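Local structure of 3-deoxy-D-manno-octulosonate 8-phosphate phosphatase KdsC (Haemophilus influenzae Rd, 1K1E) at residues A[12-15]-A[16-20]; A[40-43]-A[44-48]; A[66-69]-A[70-74]; A[125-129]-A[130-134]; A[149-152]-A[153-157]. The protein hydrolyses 3-deoxy-D-manno-octulosonate 8-phosphate to 3-deoxy-D-manno-octulosonate and inorganic phosphate, a magnesium-dependent step in lipopolysaccharide biosynthesis. All coordinates share one frame; numbering follows the deposited sequence.

The five contacts follow one another along the chain, each a local turn or helical stretch round a parallel beta-sheet. Contact 1 leaves the inner strand 10-14 and holds the metal. Contacts 2, 3 and 5 lie on helices 38-49, 63-72 and 147-158; contact 4 opens the short helix 129-132 after strand 120-123. Contacts 2 and 5 touch, their centres about 9 Å apart; contacts 2 and 3, centres about 12 Å apart, also touch, so helix 38-49 lies against both other helices. Contacts 3 and 4, with centres about 28 Å apart, lie on opposite sides of the chain's centre. Contacts 1 and 4 reach the second subunit and contacts 2, 3 and 5 the third, tying this fold into the tetramer.

Contact 1: A[12-15]-A[16-20]; sequences ITDV and DGVLT. With CO (cobalt (II) ion), chain M.
With chi1 at 166°, CG of Asp14 lies trans to the backbone N, and the carboxylate swings past the strand end to share a cobalt ion with the backbone O of Asp16. This is the metal loop of the haloacid dehalogenase fold, whose DxDx(T/V) pattern is met here by Asp14, Asp16 and Val18 after strand 10-14. The two aspartates serve the metal differently: Asp14 binds it through OD2 at 2.0 Å, whereas Asp16 offers its main-chain O at 2.2 Å from the cobalt. Three waters and Asp107 complete the six ligands. Water 1 also donates to Asp14 OD1 at 2.6 Å, and Lys84 pairs with the same oxygen, so both carboxylate oxygens are gripped and the group's rotation is fixed. The side chain of Asp16, which probably also contacts substrate, forms a salt bridge through OD1 with Lys34. Gly17 fits the bend beside the metal because its positive phi of 98° and the nearby ion leave little room for a side chain. The turn closes on one carbonyl: Val15 O receives Leu19 N at 2.8 Å in the carbonyl plane and Val18 N at 3.1 Å from above that plane. A chi1 of -177° sets Thr13 OG1 beside its own carbonyl carbon, from where it donates to a lone pair of Asp14 O at 2.8 Å, in the carbonyl plane. Leu19 CG and Val18 CG1 lie against this hydroxyl, the valine methyl 3.4 Å from Thr13 OG1; Thr13 and Val18 pass one another, running in opposite senses. The other valine branch, Val18 CG2, comes within 3.7 Å of the metal-bound Asp14 OD2.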
loop_
_atom_site.group_PDB
_atom_site.type_symbol
_atom_site.label_atom_id
_atom_site.label_comp_id
_atom_site.label_asym_id
_atom_site.label_seq_id
_atom_site.Cartn_x
_atom_site.Cartn_y
_atom_site.Cartn_z
ATOM N N ILE A 12 12.482 17.405 14.549
ATOM C CA ILE A 12 12.628 17.672 13.102
ATOM C C ILE A 12 12.398 16.305 12.408
ATOM O O ILE A 12 13.051 15.273 12.773
ATOM C CB ILE A 12 14.073 18.117 12.767
ATOM C CG1 ILE A 12 14.371 19.470 13.393
ATOM C CG2 ILE A 12 14.267 18.214 11.232
ATOM C CD1 ILE A 12 15.860 19.745 13.331
ATOM N N THR A 13 11.546 16.300 11.395
ATOM C CA THR A 13 11.275 15.072 10.702
ATOM C C THR A 13 11.542 15.131 9.191
ATOM O O THR A 13 11.181 16.090 8.481
ATOM C CB THR A 13 9.794 14.594 10.944
ATOM O OG1 THR A 13 9.605 13.337 10.281
ATOM C CG2 THR A 13 8.807 15.513 10.332
ATOM N N ASP A 14 12.242 14.107 8.717
ATOM C CA ASP A 14 12.456 13.928 7.294
ATOM C C ASP A 14 11.047 13.612 6.759
ATOM O O ASP A 14 10.110 13.299 7.507
ATOM C CB ASP A 14 13.374 12.703 7.041
ATOM C CG ASP A 14 13.365 12.261 5.605
ATOM O OD1 ASP A 14 13.376 13.128 4.715
ATOM O OD2 ASP A 14 13.374 11.045 5.373
ATOM N N VAL A 15 10.859 13.733 5.445
ATOM C CA VAL A 15 9.559 13.416 4.882
ATOM C C VAL A 15 9.428 12.046 4.202
ATOM O O VAL A 15 8.712 11.171 4.675
ATOM C CB VAL A 15 9.112 14.514 3.817
ATOM C CG1 VAL A 15 7.835 14.097 3.101
ATOM C CG2 VAL A 15 8.900 15.844 4.564
ATOM N N ASP A 16 10.124 11.861 3.094
ATOM C CA ASP A 16 9.922 10.595 2.359
ATOM C C ASP A 16 10.518 9.437 3.064
ATOM O O ASP A 16 11.690 9.454 3.346
ATOM C CB ASP A 16 10.493 10.726 0.955
ATOM C CG ASP A 16 9.798 11.833 0.177
ATOM O OD1 ASP A 16 8.563 11.702 -0.012
ATOM O OD2 ASP A 16 10.461 12.837 -0.171
ATOM N N GLY A 17 9.714 8.419 3.362
ATOM C CA GLY A 17 10.292 7.254 4.027
ATOM C C GLY A 17 10.070 7.303 5.523
ATOM O O GLY A 17 10.262 6.285 6.215
ATOM N N VAL A 18 9.655 8.494 6.016
ATOM C CA VAL A 18 9.374 8.675 7.425
ATOM C C VAL A 18 7.907 9.045 7.560
ATOM O O VAL A 18 7.143 8.280 8.113
ATOM C CB VAL A 18 10.287 9.737 8.043
ATOM C CG1 VAL A 18 9.890 10.029 9.472
ATOM C CG2 VAL A 18 11.726 9.176 8.058
ATOM N N LEU A 19 7.504 10.182 7.002
ATOM C CA LEU A 19 6.076 10.548 7.066
ATOM C C LEU A 19 5.293 9.831 5.956
ATOM O O LEU A 19 4.071 9.872 5.943
ATOM C CB LEU A 19 5.906 12.049 6.891
ATOM C CG LEU A 19 6.566 12.856 8.028
ATOM C CD1 LEU A 19 6.214 14.372 7.711
ATOM C CD2 LEU A 19 5.917 12.436 9.397
ATOM N N THR A 20 6.002 9.210 5.026
ATOM C CA THR A 20 5.452 8.426 3.919
ATOM C C THR A 20 6.139 7.031 3.947
ATOM O O THR A 20 7.131 6.832 4.677
ATOM C CB THR A 20 5.745 9.039 2.544
ATOM O OG1 THR A 20 7.096 8.758 2.188
ATOM C CG2 THR A 20 5.469 10.570 2.530
HETATM CO CO CO M . 13.771 9.938 3.696
HETATM O O HOH W 1 13.297 11.730 2.545
HETATM O O HOH W 2 13.911 8.637 2.064
HETATM O O HOH W 3 15.810 10.553 3.722
#

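Contact 2: A[40-43]-A[44-48]; sequences DGLG and IKMLM
Leu42 and Met46, one helical turn apart, lean over each other at a slant, and the methionine methyl CE meets the leucine at its fork, 3.8 Å from Leu42 CD2 and equally near CG. The methionine gets there because its chain is stretched out beyond CG, with chi2 at 170°. A long, unbranched thioether is apt here, since it can lie across a branched neighbour without demanding a polar partner. Asp108 and Ser109 of the third subunit pack against this pair. Elsewhere on the turn, two side chains of residues 44-48 fold back over backbone oxygens: Ile44 CG1 rests 3.4 Å from Asp40 O, and Lys45, bent at chi2 and chi3, brings CG to 3.3 Å from Gly41 O. The polar ends look to other helices, Lys45 NZ bonding to the O of Leu72 and Asp40 OD1 accepting from the backbone N of Arg149. The two glycines let those helices come close, Gly41 CA lying against Arg68 and Leu72, and Gly43 CA against Arg149 and Ser152. Ile44 N donates to Asp40 O at 2.8 Å, and the next three amides repeat the bond along helix 38-49. Asp40, Gly41 and Lys45 probably contribute to the substrate site, as in related phosphatases. The main-chain polar groups are thus paired along the helix, while the Leu42-Met46 contact is purely apolar, a matter of van der Waals packing.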
loop_
_atom_site.group_PDB
_atom_site.type_symbol
_atom_site.label_atom_id
_atom_site.label_comp_id
_atom_site.label_asym_id
_atom_site.label_seq_id
_atom_site.Cartn_x
_atom_site.Cartn_y
_atom_site.Cartn_z
ATOM N N ASP A 40 0.237 9.931 12.481
ATOM C CA ASP A 40 1.395 10.811 12.601
ATOM C C ASP A 40 0.908 12.303 12.780
ATOM O O ASP A 40 1.473 13.095 13.555
ATOM C CB ASP A 40 2.228 10.790 11.324
ATOM C CG ASP A 40 3.072 9.487 11.171
ATOM O OD1 ASP A 40 3.342 8.847 12.190
ATOM O OD2 ASP A 40 3.513 9.141 10.057
ATOM N N GLY A 41 -0.064 12.672 11.967
ATOM C CA GLY A 41 -0.557 14.024 12.029
ATOM C C GLY A 41 -1.098 14.295 13.414
ATOM O O GLY A 41 -0.912 15.381 13.923
ATOM N N LEU A 42 -1.778 13.350 14.036
ATOM C CA LEU A 42 -2.236 13.623 15.385
ATOM C C LEU A 42 -1.050 13.706 16.376
ATOM O O LEU A 42 -1.067 14.500 17.311
ATOM C CB LEU A 42 -3.215 12.546 15.850
ATOM C CG LEU A 42 -3.767 12.742 17.250
ATOM C CD1 LEU A 42 -4.475 14.103 17.261
ATOM C CD2 LEU A 42 -4.710 11.642 17.634
ATOM N N GLY A 43 -0.021 12.888 16.157
ATOM C CA GLY A 43 1.145 12.936 17.024
ATOM C C GLY A 43 1.806 14.317 16.919
ATOM O O GLY A 43 2.339 14.861 17.929
ATOM N N ILE A 44 1.856 14.853 15.699
ATOM C CA ILE A 44 2.465 16.150 15.453
ATOM C C ILE A 44 1.687 17.197 16.233
ATOM O O ILE A 44 2.292 18.031 16.913
ATOM C CB ILE A 44 2.445 16.428 13.944
ATOM C CG1 ILE A 44 3.617 15.679 13.285
ATOM C CG2 ILE A 44 2.589 17.893 13.648
ATOM C CD1 ILE A 44 3.425 15.527 11.757
ATOM N N LYS A 45 0.352 17.141 16.182
ATOM C CA LYS A 45 -0.429 18.149 16.918
ATOM C C LYS A 45 -0.217 17.981 18.426
ATOM O O LYS A 45 -0.233 18.971 19.167
ATOM C CB LYS A 45 -1.941 18.028 16.658
ATOM C CG LYS A 45 -2.324 18.051 15.182
ATOM C CD LYS A 45 -1.733 19.292 14.495
ATOM C CE LYS A 45 -2.270 20.623 15.079
ATOM N NZ LYS A 45 -1.502 21.809 14.540
ATOM N N MET A 46 -0.111 16.717 18.875
ATOM C CA MET A 46 0.065 16.471 20.302
ATOM C C MET A 46 1.361 17.089 20.735
ATOM O O MET A 46 1.460 17.672 21.800
ATOM C CB MET A 46 0.032 14.961 20.585
ATOM C CG MET A 46 -1.349 14.431 20.500
ATOM S SD MET A 46 -1.370 12.662 20.527
ATOM C CE MET A 46 -3.203 12.356 21.020
ATOM N N LEU A 47 2.388 16.960 19.904
ATOM C CA LEU A 47 3.636 17.552 20.296
ATOM C C LEU A 47 3.558 19.051 20.459
ATOM O O LEU A 47 3.960 19.584 21.486
ATOM C CB LEU A 47 4.771 17.243 19.294
ATOM C CG LEU A 47 5.236 15.764 19.198
ATOM C CD1 LEU A 47 6.358 15.608 18.162
ATOM C CD2 LEU A 47 5.789 15.286 20.575
ATOM N N MET A 48 3.021 19.700 19.444
ATOM C CA MET A 48 2.934 21.150 19.470
ATOM C C MET A 48 2.131 21.606 20.680
ATOM O O MET A 48 2.475 22.595 21.350
ATOM C CB MET A 48 2.319 21.560 18.145
ATOM C CG MET A 48 3.186 21.149 16.942
ATOM S SD MET A 48 2.607 21.648 15.264
ATOM C CE MET A 48 1.065 21.907 15.581
#

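Contact 3: A[66-69]-A[70-74]; sequences RRRI and ADLGI
The methyls of Leu72 sit over one face of the Arg68 guanidinium, and here, on the buried side of helix 63-72, the turn is closely packed. CD2 of the leucine sits 3.7 Å above the guanidinium plane of Arg68, over its centre, while CD1 is 3.7 Å from NE. A bend at chi2 (48°) folds the arginine down the helix onto its neighbour, so the methyls cover one face as the nitrogens keep their polar partners: NH1 bonds to Tyr26 of the third subunit and NH2 to Gln180. Arg68 probably also contacts substrate. The outer side is looser: Arg67 and Asp71 are partly exposed, and a water takes part in their bridge. Arg67 NE reaches Asp71 OD1 at 3.1 Å, a salt bridge whose hydrogen bond is weak, and the two flat groups stand steeply, 79° apart. Water 4 closes the ring, donating to Asp71 OD2 at 2.7 Å and accepting from Arg67 NH2. That carboxylate oxygen also bonds to Tyr26 of the third subunit, so one tyrosine joins Asp71 to Arg68. Returning inward, Ile69 CG2 meets Ile74 CB at 3.8 Å, an apolar contact across the helix end. Gly73, the first residue beyond the helix, readily adopts the positive phi of 79° needed there. Its N bonds to Ala70 O at 3.1 Å and Ile74 N to Ile69 O at 3.0 Å: a Schellman motif, ending the helix of the beta-alpha-beta unit that runs from strand 53-58 to strand 76-79.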
loop_
_atom_site.group_PDB
_atom_site.type_symbol
_atom_site.label_atom_id
_atom_site.label_comp_id
_atom_site.label_asym_id
_atom_site.label_seq_id
_atom_site.Cartn_x
_atom_site.Cartn_y
_atom_site.Cartn_z
ATOM N N ARG A 66 3.688 21.296 0.858
ATOM C CA ARG A 66 3.336 22.524 1.543
ATOM C C ARG A 66 1.900 22.534 2.077
ATOM O O ARG A 66 1.627 23.061 3.136
ATOM C CB ARG A 66 3.636 23.686 0.586
ATOM C CG ARG A 66 5.161 23.976 0.592
ATOM C CD ARG A 66 5.570 25.007 -0.449
ATOM N NE ARG A 66 7.023 25.277 -0.470
ATOM C CZ ARG A 66 7.620 26.238 0.228
ATOM N NH1 ARG A 66 6.918 27.013 1.025
ATOM N NH2 ARG A 66 8.913 26.506 0.050
ATOM N N ARG A 67 1.010 21.888 1.340
ATOM C CA ARG A 67 -0.381 21.804 1.740
ATOM C C ARG A 67 -0.469 20.955 3.010
ATOM O O ARG A 67 -1.181 21.290 3.943
ATOM C CB ARG A 67 -1.193 21.171 0.617
ATOM C CG ARG A 67 -2.726 20.974 0.964
ATOM C CD ARG A 67 -3.291 22.181 1.593
ATOM N NE ARG A 67 -4.688 22.019 1.996
ATOM C CZ ARG A 67 -5.723 22.564 1.368
ATOM N NH1 ARG A 67 -5.498 23.322 0.298
ATOM N NH2 ARG A 67 -6.984 22.351 1.809
ATOM N N ARG A 68 0.283 19.864 3.049
ATOM C CA ARG A 68 0.263 18.995 4.236
ATOM C C ARG A 68 0.811 19.774 5.418
ATOM O O ARG A 68 0.219 19.750 6.500
ATOM C CB ARG A 68 1.084 17.733 3.955
ATOM C CG ARG A 68 1.142 16.648 5.152
ATOM C CD ARG A 68 -0.222 16.363 5.722
ATOM N NE ARG A 68 -0.169 15.316 6.718
ATOM C CZ ARG A 68 -1.174 14.951 7.492
ATOM N NH1 ARG A 68 -2.372 15.561 7.399
ATOM N NH2 ARG A 68 -0.943 13.983 8.392
ATOM N N ILE A 69 1.945 20.452 5.226
ATOM C CA ILE A 69 2.534 21.273 6.284
ATOM C C ILE A 69 1.547 22.333 6.847
ATOM O O ILE A 69 1.412 22.509 8.064
ATOM C CB ILE A 69 3.755 21.948 5.753
ATOM C CG1 ILE A 69 4.913 20.913 5.697
ATOM C CG2 ILE A 69 4.095 23.169 6.615
ATOM C CD1 ILE A 69 6.135 21.437 4.946
ATOM N N ALA A 70 0.834 22.981 5.945
ATOM C CA ALA A 70 -0.163 24.017 6.299
ATOM C C ALA A 70 -1.328 23.414 7.065
ATOM O O ALA A 70 -1.756 23.965 8.083
ATOM C CB ALA A 70 -0.646 24.731 5.001
ATOM N N ASP A 71 -1.841 22.265 6.591
ATOM C CA ASP A 71 -2.932 21.594 7.294
ATOM C C ASP A 71 -2.526 21.229 8.717
ATOM O O ASP A 71 -3.341 21.274 9.622
ATOM C CB ASP A 71 -3.345 20.290 6.596
ATOM C CG ASP A 71 -4.164 20.504 5.364
ATOM O OD1 ASP A 71 -4.498 21.681 5.053
ATOM O OD2 ASP A 71 -4.488 19.474 4.696
ATOM N N LEU A 72 -1.264 20.822 8.912
ATOM C CA LEU A 72 -0.774 20.442 10.214
ATOM C C LEU A 72 -0.439 21.586 11.157
ATOM O O LEU A 72 -0.226 21.363 12.325
ATOM C CB LEU A 72 0.447 19.560 10.049
ATOM C CG LEU A 72 0.146 18.167 9.485
ATOM C CD1 LEU A 72 1.444 17.481 9.195
ATOM C CD2 LEU A 72 -0.705 17.362 10.406
ATOM N N GLY A 73 -0.388 22.799 10.626
ATOM C CA GLY A 73 -0.074 23.974 11.428
ATOM C C GLY A 73 1.418 24.090 11.695
ATOM O O GLY A 73 1.851 24.773 12.633
ATOM N N ILE A 74 2.205 23.422 10.862
ATOM C CA ILE A 74 3.669 23.431 11.023
ATOM C C ILE A 74 4.176 24.723 10.425
ATOM O O ILE A 74 3.844 25.022 9.278
ATOM C CB ILE A 74 4.287 22.192 10.296
ATOM C CG1 ILE A 74 3.950 20.918 11.084
ATOM C CG2 ILE A 74 5.731 22.340 10.107
ATOM C CD1 ILE A 74 4.603 19.626 10.498
HETATM O O HOH W 4 -6.930 19.687 3.683
#

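Contact 4: A[125-129]-A[130-134]; sequences ADAPI and YVKNA
This is a local helix-start contact, where the loop after strand 120-123 turns into helix 129-132 and Pro128 of the loop packs against one face of the Tyr130 ring in the first turn. The proline CB stands 3.7 Å from the ring centroid of Tyr130, 22° off the normal, a CH-pi contact. CG of Pro128 comes closer to the rim, 3.3 Å from Tyr130 CE1. What brings the tyrosine here is its first torsion, 43°, which turns the ring back over the preceding residues. Proline is a good choice because its compact ring presents CB and CG to the aromatic face, and at the N-cap position its missing N-H costs the helix nothing. Its O takes two amides, Lys132 N at 2.9 Å in the carbonyl plane and Val131 N from well above that plane. In the haloacid dehalogenase fold this turn follows a strand of the parallel sheet, and the side chain of Ala127 lies about 5 Å from that of the metal ligand Asp107. Small Ala127 fits against Val131, with CB of the alanine 3.6 Å from CG1 of the valine, whose CG2 packs on the proline ring at 3.7 Å from Pro128 CG. At the far end of Tyr130, OH bonds to Asp153 of the second subunit. Lys132 runs out straight, back along the loop, until its NZ donates to Ala125 O at 2.8 Å.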
loop_
_atom_site.group_PDB
_atom_site.type_symbol
_atom_site.label_atom_id
_atom_site.label_comp_id
_atom_site.label_asym_id
_atom_site.label_seq_id
_atom_site.Cartn_x
_atom_site.Cartn_y
_atom_site.Cartn_z
ATOM N N ALA A 125 11.479 1.677 11.180
ATOM C CA ALA A 125 11.789 0.228 11.138
ATOM C C ALA A 125 12.351 -0.347 9.851
ATOM O O ALA A 125 12.992 -1.405 9.866
ATOM C CB ALA A 125 10.561 -0.542 11.526
ATOM N N ASP A 126 12.024 0.251 8.727
ATOM C CA ASP A 126 12.473 -0.304 7.450
ATOM C C ASP A 126 13.666 0.433 6.913
ATOM O O ASP A 126 14.066 0.224 5.772
ATOM C CB ASP A 126 11.353 -0.342 6.387
ATOM C CG ASP A 126 10.635 0.996 6.222
ATOM O OD1 ASP A 126 10.156 1.244 5.120
ATOM O OD2 ASP A 126 10.511 1.814 7.158
ATOM N N ALA A 127 14.289 1.251 7.765
ATOM C CA ALA A 127 15.505 1.930 7.361
ATOM C C ALA A 127 16.638 0.878 7.226
ATOM O O ALA A 127 16.603 -0.195 7.848
ATOM C CB ALA A 127 15.937 2.980 8.444
ATOM N N PRO A 128 17.665 1.176 6.418
ATOM C CA PRO A 128 18.729 0.157 6.331
ATOM C C PRO A 128 19.559 0.092 7.540
ATOM O O PRO A 128 19.601 1.021 8.361
ATOM C CB PRO A 128 19.558 0.582 5.121
ATOM C CG PRO A 128 19.323 2.107 5.066
ATOM C CD PRO A 128 17.871 2.269 5.461
ATOM N N ILE A 129 20.301 -1.007 7.603
ATOM C CA ILE A 129 21.128 -1.276 8.754
ATOM C C ILE A 129 22.043 -0.152 9.134
ATOM O O ILE A 129 22.195 0.174 10.316
ATOM C CB ILE A 129 21.962 -2.494 8.456
ATOM C CG1 ILE A 129 21.015 -3.655 8.119
ATOM C CG2 ILE A 129 22.907 -2.788 9.583
ATOM C CD1 ILE A 129 20.509 -4.321 9.334
ATOM N N TYR A 130 22.650 0.450 8.132
ATOM C CA TYR A 130 23.588 1.517 8.394
ATOM C C TYR A 130 22.967 2.785 8.952
ATOM O O TYR A 130 23.656 3.572 9.587
ATOM C CB TYR A 130 24.465 1.808 7.152
ATOM C CG TYR A 130 23.726 1.828 5.840
ATOM C CD1 TYR A 130 23.115 2.987 5.389
ATOM C CD2 TYR A 130 23.611 0.683 5.071
ATOM C CE1 TYR A 130 22.420 3.010 4.201
ATOM C CE2 TYR A 130 22.902 0.707 3.853
ATOM C CZ TYR A 130 22.323 1.864 3.439
ATOM O OH TYR A 130 21.666 1.885 2.252
ATOM N N VAL A 131 21.674 2.959 8.737
ATOM C CA VAL A 131 20.952 4.096 9.295
ATOM C C VAL A 131 20.519 3.669 10.728
ATOM O O VAL A 131 20.659 4.414 11.728
ATOM C CB VAL A 131 19.701 4.368 8.415
ATOM C CG1 VAL A 131 18.669 5.152 9.220
ATOM C CG2 VAL A 131 20.129 5.119 7.136
ATOM N N LYS A 132 20.040 2.436 10.852
ATOM C CA LYS A 132 19.612 1.948 12.166
ATOM C C LYS A 132 20.743 1.969 13.160
ATOM O O LYS A 132 20.543 2.302 14.345
ATOM C CB LYS A 132 19.082 0.504 12.039
ATOM C CG LYS A 132 17.689 0.507 11.453
ATOM C CD LYS A 132 17.160 -0.957 11.482
ATOM C CE LYS A 132 15.720 -1.061 11.164
ATOM N NZ LYS A 132 15.270 -2.512 11.163
ATOM N N ASN A 133 21.946 1.615 12.694
ATOM C CA ASN A 133 23.103 1.575 13.618
ATOM C C ASN A 133 23.530 2.957 14.081
ATOM O O ASN A 133 24.128 3.143 15.143
ATOM C CB ASN A 133 24.289 0.919 12.935
ATOM C CG ASN A 133 25.296 0.350 13.963
ATOM O OD1 ASN A 133 26.507 0.597 13.899
ATOM N ND2 ASN A 133 24.785 -0.329 14.906
ATOM N N ALA A 134 23.169 3.938 13.281
ATOM C CA ALA A 134 23.559 5.301 13.582
ATOM C C ALA A 134 22.678 6.097 14.556
ATOM O O ALA A 134 23.118 7.108 15.126
ATOM C CB ALA A 134 23.697 6.091 12.229
#

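Contact 5: A[149-152]-A[153-157]; sequences REMS and DMILQ
Arg149 and Asp153 are joined by a salt bridge one turn apart on the same helix, and the arginine conformation makes it possible. A chi1 of -176° points CG opposite the main-chain N, and a bend at chi2 of 52° turns the chain along the helix until NE meets Asp153 OD2 at 2.8 Å. The oxygen sits at the edge of the guanidinium group, nearly in its plane, while the planes of the two groups are 89° apart. NE approaches OD2 on the syn side but well out of the carboxylate plane. Because NE alone is used, the terminal nitrogens can serve elsewhere: NH1 donates to the O of Arg39 and forms a salt bridge with Asp108 of the third subunit, where Tyr130 engages Asp153 OD1. These residues belong to helix 147-158, which lies beside helix 38-49 and carries this polar pair into the tetramer interface. Water 5 links Ser152 OG, 2.7 Å away, and Asp153 OD2, to which it donates at 2.8 Å; the short serine hydroxyl is well matched to holding a water beside the carboxylate. On another flank the side chains of Met151 and Ile155 extend alongside each other in the same sense, with Met151 CG 3.8 Å from Ile155 CD1. Both are apolar, as befits a buried flank, and the methionine also packs on Phe122 of strand 120-123.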
loop_
_atom_site.group_PDB
_atom_site.type_symbol
_atom_site.label_atom_id
_atom_site.label_comp_id
_atom_site.label_asym_id
_atom_site.label_seq_id
_atom_site.Cartn_x
_atom_site.Cartn_y
_atom_site.Cartn_z
ATOM N N ARG A 149 4.403 8.831 14.921
ATOM C CA ARG A 149 3.521 8.718 16.099
ATOM C C ARG A 149 4.137 7.831 17.182
ATOM O O ARG A 149 4.014 8.110 18.360
ATOM C CB ARG A 149 2.181 8.132 15.677
ATOM C CG ARG A 149 1.167 8.064 16.804
ATOM C CD ARG A 149 0.947 9.361 17.547
ATOM N NE ARG A 149 -0.077 9.164 18.597
ATOM C CZ ARG A 149 -1.372 9.169 18.361
ATOM N NH1 ARG A 149 -1.833 9.369 17.127
ATOM N NH2 ARG A 149 -2.203 8.952 19.354
ATOM N N GLU A 150 4.814 6.751 16.778
ATOM C CA GLU A 150 5.507 5.887 17.769
ATOM C C GLU A 150 6.508 6.726 18.604
ATOM O O GLU A 150 6.550 6.656 19.840
ATOM C CB GLU A 150 6.260 4.766 17.049
ATOM C CG GLU A 150 6.958 3.831 18.013
ATOM C CD GLU A 150 7.600 2.653 17.275
ATOM O OE1 GLU A 150 8.324 1.962 17.912
ATOM O OE2 GLU A 150 7.385 2.478 16.046
ATOM N N MET A 151 7.287 7.538 17.889
ATOM C CA MET A 151 8.240 8.433 18.470
ATOM C C MET A 151 7.539 9.518 19.298
ATOM O O MET A 151 7.898 9.755 20.458
ATOM C CB MET A 151 9.098 9.092 17.360
ATOM C CG MET A 151 10.137 10.119 17.943
ATOM S SD MET A 151 10.775 11.111 16.566
ATOM C CE MET A 151 9.218 11.923 15.817
ATOM N N SER A 152 6.549 10.222 18.738
ATOM C CA SER A 152 5.925 11.282 19.580
ATOM C C SER A 152 5.330 10.736 20.854
ATOM O O SER A 152 5.463 11.336 21.932
ATOM C CB SER A 152 4.868 12.097 18.820
ATOM O OG SER A 152 3.836 11.283 18.312
ATOM N N ASP A 153 4.689 9.580 20.764
ATOM C CA ASP A 153 4.109 8.966 21.949
ATOM C C ASP A 153 5.230 8.728 22.971
ATOM O O ASP A 153 5.037 8.964 24.157
ATOM C CB ASP A 153 3.511 7.590 21.640
ATOM C CG ASP A 153 2.150 7.649 20.983
ATOM O OD1 ASP A 153 1.726 6.553 20.594
ATOM O OD2 ASP A 153 1.489 8.705 20.880
ATOM N N MET A 154 6.377 8.230 22.497
ATOM C CA MET A 154 7.505 7.922 23.407
ATOM C C MET A 154 8.003 9.178 24.089
ATOM O O MET A 154 8.254 9.183 25.321
ATOM C CB MET A 154 8.704 7.339 22.629
ATOM C CG MET A 154 8.532 5.936 22.133
ATOM S SD MET A 154 10.094 5.371 21.383
ATOM C CE MET A 154 11.219 5.912 22.593
ATOM N N ILE A 155 8.188 10.226 23.288
ATOM C CA ILE A 155 8.659 11.484 23.869
ATOM C C ILE A 155 7.654 12.022 24.908
ATOM O O ILE A 155 8.031 12.385 26.014
ATOM C CB ILE A 155 8.901 12.551 22.754
ATOM C CG1 ILE A 155 10.000 12.041 21.810
ATOM C CG2 ILE A 155 9.282 13.914 23.417
ATOM C CD1 ILE A 155 10.248 12.899 20.556
ATOM N N LEU A 156 6.387 12.116 24.527
ATOM C CA LEU A 156 5.376 12.606 25.458
ATOM C C LEU A 156 5.253 11.757 26.713
ATOM O O LEU A 156 5.036 12.275 27.833
ATOM C CB LEU A 156 4.012 12.706 24.777
ATOM C CG LEU A 156 3.953 13.801 23.702
ATOM C CD1 LEU A 156 2.732 13.653 22.832
ATOM C CD2 LEU A 156 3.957 15.173 24.379
ATOM N N GLN A 157 5.374 10.446 26.557
ATOM C CA GLN A 157 5.287 9.641 27.749
ATOM C C GLN A 157 6.468 9.935 28.653
ATOM O O GLN A 157 6.311 9.993 29.851
ATOM C CB GLN A 157 5.297 8.185 27.384
ATOM C CG GLN A 157 5.315 7.297 28.592
ATOM C CD GLN A 157 4.641 6.044 28.235
ATOM O OE1 GLN A 157 3.402 6.020 28.047
ATOM N NE2 GLN A 157 5.426 4.984 28.062
HETATM O O HOH W 5 2.004 11.366 20.280
#